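Local coordinates for Lmo0135 protein (Listeria monocytogenes EGD-e, PDB 5ISU) that probably serves as the substrate-binding component of an ABC transporter, consistent with peptide uptake in a family 5 extracellular solute-binding protein, at residues A[220-223]-A[224-228]; A[238-241]-A[242-245]. All coordinates share one frame; numbering follows the deposited sequence.

Interaction 1. Residues A[220-223]-A[224-228]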
ATOM      1  N   ALA A 220     -10.098  21.976   4.999  1.00 46.16           N
ATOM      2  CA  ALA A 220     -10.811  20.699   5.021  1.00 46.55           C
ATOM      3  C   ALA A 220     -11.299  20.363   6.429  1.00 45.57           C
ATOM      4  O   ALA A 220     -12.414  19.887   6.595  1.00 46.18           O
ATOM      5  CB  ALA A 220      -9.927  19.580   4.480  1.00 46.44           C
ATOM      6  N   ASN A 221     -10.451  20.608   7.426  1.00 46.61           N
ATOM      7  CA  ASN A 221     -10.790  20.329   8.829  1.00 47.23           C
ATOM      8  C   ASN A 221     -11.894  21.256   9.320  1.00 46.51           C
ATOM      9  O   ASN A 221     -12.744  20.845  10.121  1.00 45.76           O
ATOM     10  CB  ASN A 221      -9.547  20.386   9.724  1.00 48.63           C
ATOM     11  CG  ASN A 221      -8.595  19.205   9.484  1.00 50.21           C
ATOM     12  OD1 ASN A 221      -8.992  18.164   8.943  1.00 50.40           O
ATOM     13  ND2 ASN A 221      -7.346  19.350   9.919  1.00 51.05           N
ATOM     14  N   LEU A 222     -11.892  22.489   8.827  1.00 46.10           N
ATOM     15  CA  LEU A 222     -12.965  23.415   9.154  1.00 49.03           C
ATOM     16  C   LEU A 222     -14.298  22.913   8.522  1.00 49.40           C
ATOM     17  O   LEU A 222     -15.366  22.962   9.161  1.00 47.48           O
ATOM     18  CB  LEU A 222     -12.643  24.818   8.669  1.00 50.17           C
ATOM     19  CG  LEU A 222     -13.694  25.838   9.059  1.00 53.28           C
ATOM     20  CD1 LEU A 222     -13.861  25.866  10.576  1.00 54.83           C
ATOM     21  CD2 LEU A 222     -13.330  27.204   8.501  1.00 55.45           C
ATOM     22  N   ALA A 223     -14.221  22.417   7.281  1.00 48.13           N
ATOM     23  CA  ALA A 223     -15.413  21.887   6.602  1.00 47.32           C
ATOM     24  C   ALA A 223     -15.992  20.715   7.414  1.00 45.87           C
ATOM     25  O   ALA A 223     -17.211  20.568   7.539  1.00 47.39           O
ATOM     26  CB  ALA A 223     -15.084  21.454   5.174  1.00 46.52           C
ATOM     27  N   LEU A 224     -15.099  19.918   7.982  1.00 42.53           N
ATOM     28  CA  LEU A 224     -15.474  18.794   8.811  1.00 44.96           C
ATOM     29  C   LEU A 224     -16.186  19.268  10.080  1.00 45.90           C
ATOM     30  O   LEU A 224     -17.198  18.712  10.475  1.00 45.54           O
ATOM     31  CB  LEU A 224     -14.225  17.965   9.178  1.00 44.89           C
ATOM     32  CG  LEU A 224     -14.430  16.872  10.226  1.00 45.13           C
ATOM     33  CD1 LEU A 224     -15.359  15.796   9.678  1.00 45.12           C
ATOM     34  CD2 LEU A 224     -13.085  16.303  10.647  1.00 45.65           C
ATOM     35  N   GLN A 225     -15.621  20.282  10.716  1.00 49.12           N
ATOM     36  CA  GLN A 225     -16.198  20.871  11.918  1.00 52.42           C
ATOM     37  C   GLN A 225     -17.604  21.417  11.663  1.00 55.66           C
ATOM     38  O   GLN A 225     -18.505  21.221  12.495  1.00 56.83           O
ATOM     39  CB  GLN A 225     -15.292  21.994  12.426  1.00 53.37           C
ATOM     40  CG  GLN A 225     -15.868  22.817  13.568  1.00 56.66           C
ATOM     41  CD  GLN A 225     -14.959  23.973  13.966  1.00 58.92           C
ATOM     42  OE1 GLN A 225     -13.743  23.945  13.740  1.00 58.25           O
ATOM     43  NE2 GLN A 225     -15.544  24.985  14.575  1.00 61.87           N
ATOM     44  N   ASN A 226     -17.794  22.085  10.522  1.00 55.03           N
ATOM     45  CA  ASN A 226     -19.105  22.667  10.165  1.00 56.80           C
ATOM     46  C   ASN A 226     -20.094  21.684   9.499  1.00 54.57           C
ATOM     47  O   ASN A 226     -21.108  22.111   8.973  1.00 55.75           O
ATOM     48  CB  ASN A 226     -18.903  23.886   9.252  1.00 58.94           C
ATOM     49  CG  ASN A 226     -18.022  24.955   9.882  1.00 60.71           C
ATOM     50  OD1 ASN A 226     -17.768  24.945  11.087  1.00 60.86           O
ATOM     51  ND2 ASN A 226     -17.530  25.872   9.056  1.00 62.28           N
ATOM     52  N   GLY A 227     -19.783  20.387   9.484  1.00 54.11           N
ATOM     53  CA  GLY A 227     -20.675  19.388   8.882  1.00 54.09           C
ATOM     54  C   GLY A 227     -20.765  19.362   7.359  1.00 54.13           C
ATOM     55  O   GLY A 227     -21.672  18.731   6.811  1.00 53.31           O
ATOM     56  N   GLU A 228     -19.851  20.055   6.673  1.00 53.89           N
ATOM     57  CA  GLU A 228     -19.814  20.082   5.195  1.00 55.40           C
ATOM     58  C   GLU A 228     -19.058  18.853   4.649  1.00 53.51           C
ATOM     59  O   GLU A 228     -19.153  18.537   3.463  1.00 58.21           O
ATOM     60  CB  GLU A 228     -19.201  21.393   4.716  1.00 58.70           C
ATOM     61  CG  GLU A 228     -20.066  22.597   5.121  1.00 64.72           C
ATOM     62  CD  GLU A 228     -19.366  23.943   5.036  1.00 67.27           C
ATOM     63  OE1 GLU A 228     -18.163  23.972   4.723  1.00 66.74           O
ATOM     64  OE2 GLU A 228     -20.026  24.979   5.315  1.00 72.97           O
TER
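Ala223 and Glu228 meet where a Schellman motif ends the helix 217-225, with Gly227, at positive phi, as its C-prime residue. Two backbone bonds define the motif: Glu228 N donates to Ala223 O at 2.8 Å, and Gly227 N to Leu224 O at 3.2 Å. One residue earlier the i to i+4 pattern still holds, Asn226 N donating to Leu222 O at 2.9 Å.

The side chains follow the way the backbone turns back. CB of Glu228 lies beside the Ala223 carbonyl oxygen, and its extended chain returns alongside the helix, bringing OE1 to 4.0 Å from Ala223 CB. On another face, Leu222 swings CG opposite its own backbone N (chi1 -177°), which carries the isobutyl group toward the helix end. There it lies obliquely across both Gln225 and Asn226, a thin apolar patch between two amides. Leu224 is buried instead and packs on Lys232 of the strand 231-233, while the Asn221 amide oxygen accepts a hydrogen bond from Lys232 NZ.

Within the patch, Gln225 OE1 meets Leu222 at CD1, 3.7 Å away, whereas the Asn226 amide lies along the branch point, ND2 3.8 Å from Leu222 CG.

Interaction 2. Residues A[238-241]-A[242-245]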
ATOM      1  N   ASP A 238      -2.747  17.299  13.365  1.00 53.86           N
ATOM      2  CA  ASP A 238      -4.063  17.930  13.430  1.00 54.29           C
ATOM      3  C   ASP A 238      -5.066  17.202  14.327  1.00 52.40           C
ATOM      4  O   ASP A 238      -6.147  17.733  14.585  1.00 49.78           O
ATOM      5  CB  ASP A 238      -4.651  18.072  12.018  1.00 56.09           C
ATOM      6  CG  ASP A 238      -3.852  19.043  11.135  1.00 61.02           C
ATOM      7  OD1 ASP A 238      -3.365  20.081  11.655  1.00 62.66           O
ATOM      8  OD2 ASP A 238      -3.750  18.786   9.910  1.00 62.67           O
ATOM      9  N   ARG A 239      -4.689  16.038  14.852  1.00 51.19           N
ATOM     10  CA  ARG A 239      -5.621  15.205  15.622  1.00 53.63           C
ATOM     11  C   ARG A 239      -6.230  15.866  16.861  1.00 55.18           C
ATOM     12  O   ARG A 239      -7.423  15.734  17.085  1.00 52.56           O
ATOM     13  CB  ARG A 239      -4.961  13.867  15.936  1.00 56.13           C
ATOM     14  CG  ARG A 239      -5.819  12.788  16.580  1.00 58.73           C
ATOM     15  CD  ARG A 239      -5.861  12.853  18.096  1.00 61.70           C
ATOM     16  NE  ARG A 239      -5.856  11.483  18.629  1.00 65.62           N
ATOM     17  CZ  ARG A 239      -6.920  10.764  18.975  1.00 66.25           C
ATOM     18  NH1 ARG A 239      -8.139  11.261  18.906  1.00 71.84           N
ATOM     19  NH2 ARG A 239      -6.758   9.537  19.434  1.00 67.17           N
ATOM     20  N   ASN A 240      -5.438  16.581  17.656  1.00 58.37           N
ATOM     21  CA  ASN A 240      -6.015  17.260  18.822  1.00 62.81           C
ATOM     22  C   ASN A 240      -6.925  18.446  18.423  1.00 62.91           C
ATOM     23  O   ASN A 240      -7.884  18.738  19.132  1.00 63.90           O
ATOM     24  CB  ASN A 240      -4.928  17.693  19.810  1.00 66.62           C
ATOM     25  CG  ASN A 240      -4.242  16.506  20.492  1.00 70.53           C
ATOM     26  OD1 ASN A 240      -4.761  15.380  20.523  1.00 68.42           O
ATOM     27  ND2 ASN A 240      -3.073  16.762  21.063  1.00 75.52           N
ATOM     28  N   LYS A 241      -6.648  19.080  17.277  1.00 61.57           N
ATOM     29  CA  LYS A 241      -7.450  20.206  16.769  1.00 62.40           C
ATOM     30  C   LYS A 241      -8.867  19.777  16.395  1.00 60.94           C
ATOM     31  O   LYS A 241      -9.852  20.371  16.835  1.00 59.69           O
ATOM     32  CB  LYS A 241      -6.836  20.803  15.488  1.00 65.29           C
ATOM     33  CG  LYS A 241      -5.387  21.216  15.589  1.00 72.86           C
ATOM     34  CD  LYS A 241      -4.821  21.670  14.247  1.00 76.35           C
ATOM     35  CE  LYS A 241      -3.330  21.975  14.366  1.00 80.75           C
ATOM     36  NZ  LYS A 241      -2.684  22.384  13.087  1.00 83.50           N
ATOM     37  N   VAL A 242      -8.961  18.732  15.581  1.00 58.00           N
ATOM     38  CA  VAL A 242     -10.252  18.292  15.072  1.00 54.88           C
ATOM     39  C   VAL A 242     -11.093  17.559  16.113  1.00 54.98           C
ATOM     40  O   VAL A 242     -12.322  17.658  16.078  1.00 49.35           O
ATOM     41  CB  VAL A 242     -10.107  17.436  13.794  1.00 54.00           C
ATOM     42  CG1 VAL A 242      -9.208  18.145  12.786  1.00 53.39           C
ATOM     43  CG2 VAL A 242      -9.566  16.055  14.106  1.00 54.39           C
ATOM     44  N   GLU A 243     -10.441  16.837  17.031  1.00 54.33           N
ATOM     45  CA  GLU A 243     -11.166  16.079  18.056  1.00 58.13           C
ATOM     46  C   GLU A 243     -11.958  16.995  19.013  1.00 61.61           C
ATOM     47  O   GLU A 243     -13.073  16.664  19.395  1.00 61.22           O
ATOM     48  CB  GLU A 243     -10.221  15.156  18.835  1.00 59.58           C
ATOM     49  CG  GLU A 243     -10.939  14.180  19.762  1.00 64.19           C
ATOM     50  CD  GLU A 243     -10.011  13.139  20.370  1.00 68.31           C
ATOM     51  OE1 GLU A 243      -8.828  13.465  20.649  1.00 70.93           O
ATOM     52  OE2 GLU A 243     -10.466  11.978  20.562  1.00 71.18           O
ATOM     53  N   LYS A 244     -11.390  18.142  19.372  1.00 67.89           N
ATOM     54  CA  LYS A 244     -12.061  19.094  20.276  1.00 74.38           C
ATOM     55  C   LYS A 244     -12.905  20.154  19.553  1.00 72.75           C
ATOM     56  O   LYS A 244     -13.669  20.867  20.198  1.00 75.12           O
ATOM     57  CB  LYS A 244     -11.028  19.758  21.197  1.00 80.19           C
ATOM     58  CG  LYS A 244     -10.411  18.771  22.194  1.00 86.00           C
ATOM     59  CD  LYS A 244      -9.299  19.359  23.059  1.00 89.91           C
ATOM     60  CE  LYS A 244      -8.034  19.649  22.258  1.00 91.78           C
ATOM     61  NZ  LYS A 244      -6.929  20.146  23.126  1.00 95.01           N
ATOM     62  N   ALA A 245     -12.792  20.230  18.223  1.00 70.16           N
ATOM     63  CA  ALA A 245     -13.536  21.221  17.423  1.00 71.50           C
ATOM     64  C   ALA A 245     -15.022  20.872  17.186  1.00 71.01           C
ATOM     65  O   ALA A 245     -15.850  21.772  17.077  1.00 72.63           O
ATOM     66  CB  ALA A 245     -12.829  21.480  16.092  1.00 68.77           C
TER
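Arg239 and Glu243, one helical turn apart, are joined by a salt bridge in which Arg239 NH1 stands 2.9 Å from Glu243 OE1, with Glu243 OE2 about equally close. The two chains run side by side in the same direction, and their flat ends are turned only 22° from one another, although OE1 approaches the guanidinium obliquely. In both, CG is swung to the side opposite the backbone nitrogen (chi1 -173° and -171°); the glutamate then stays extended, whereas the arginine bends at chi2 and chi3 to bring NH1 to it.

Beneath the ion pair, Glu243 N bonds to Arg239 O at 3.2 Å. Val242 N likewise reaches Asp238 O, at 3.1 Å, and the valine methyls settle against the preceding turn, CG1 3.6 Å from Asp238 O and CG2 3.7 Å from Arg239 O. A second ion pair forms near the start of the helix, where the extended Lys241 chain runs back to place NZ 2.8 Å from Asp238 OD1.

Further out, Glu297 forms a salt bridge with Arg239 NH2, and Tyr298 OH makes a weak hydrogen bond with NE. Ile250 of the strand 248-263 packs against Arg239, Val242 and Glu243. The Arg239-Glu243 pair is an i to i+4 salt bridge on a short surface helix, whose Val242 is buried against Ile250 and Asn221 of the helix 217-225.

How the interactions relate
Followed from the N terminus, the chain passes through interaction 1 before interaction 2, and the two lie in series, neither nesting nor crossing. Each joins residues at most five apart, the first over a helix end, so neither closes a long loop. The first ends the helix 217-225 and releases the chain toward the strand 231-233; the second belongs to the helix 239-245, from which the chain enters the strand 248-263. The interaction centres lie about 11 Å apart, and the helices touch: Asn221 CG packs 3.5 Å from Val242 CG1, and Gln225 OE1 lies 3.5 Å from Ala245 CB. Local helix contacts thereby become part of a helix pair beside two strands of the same mixed sheet.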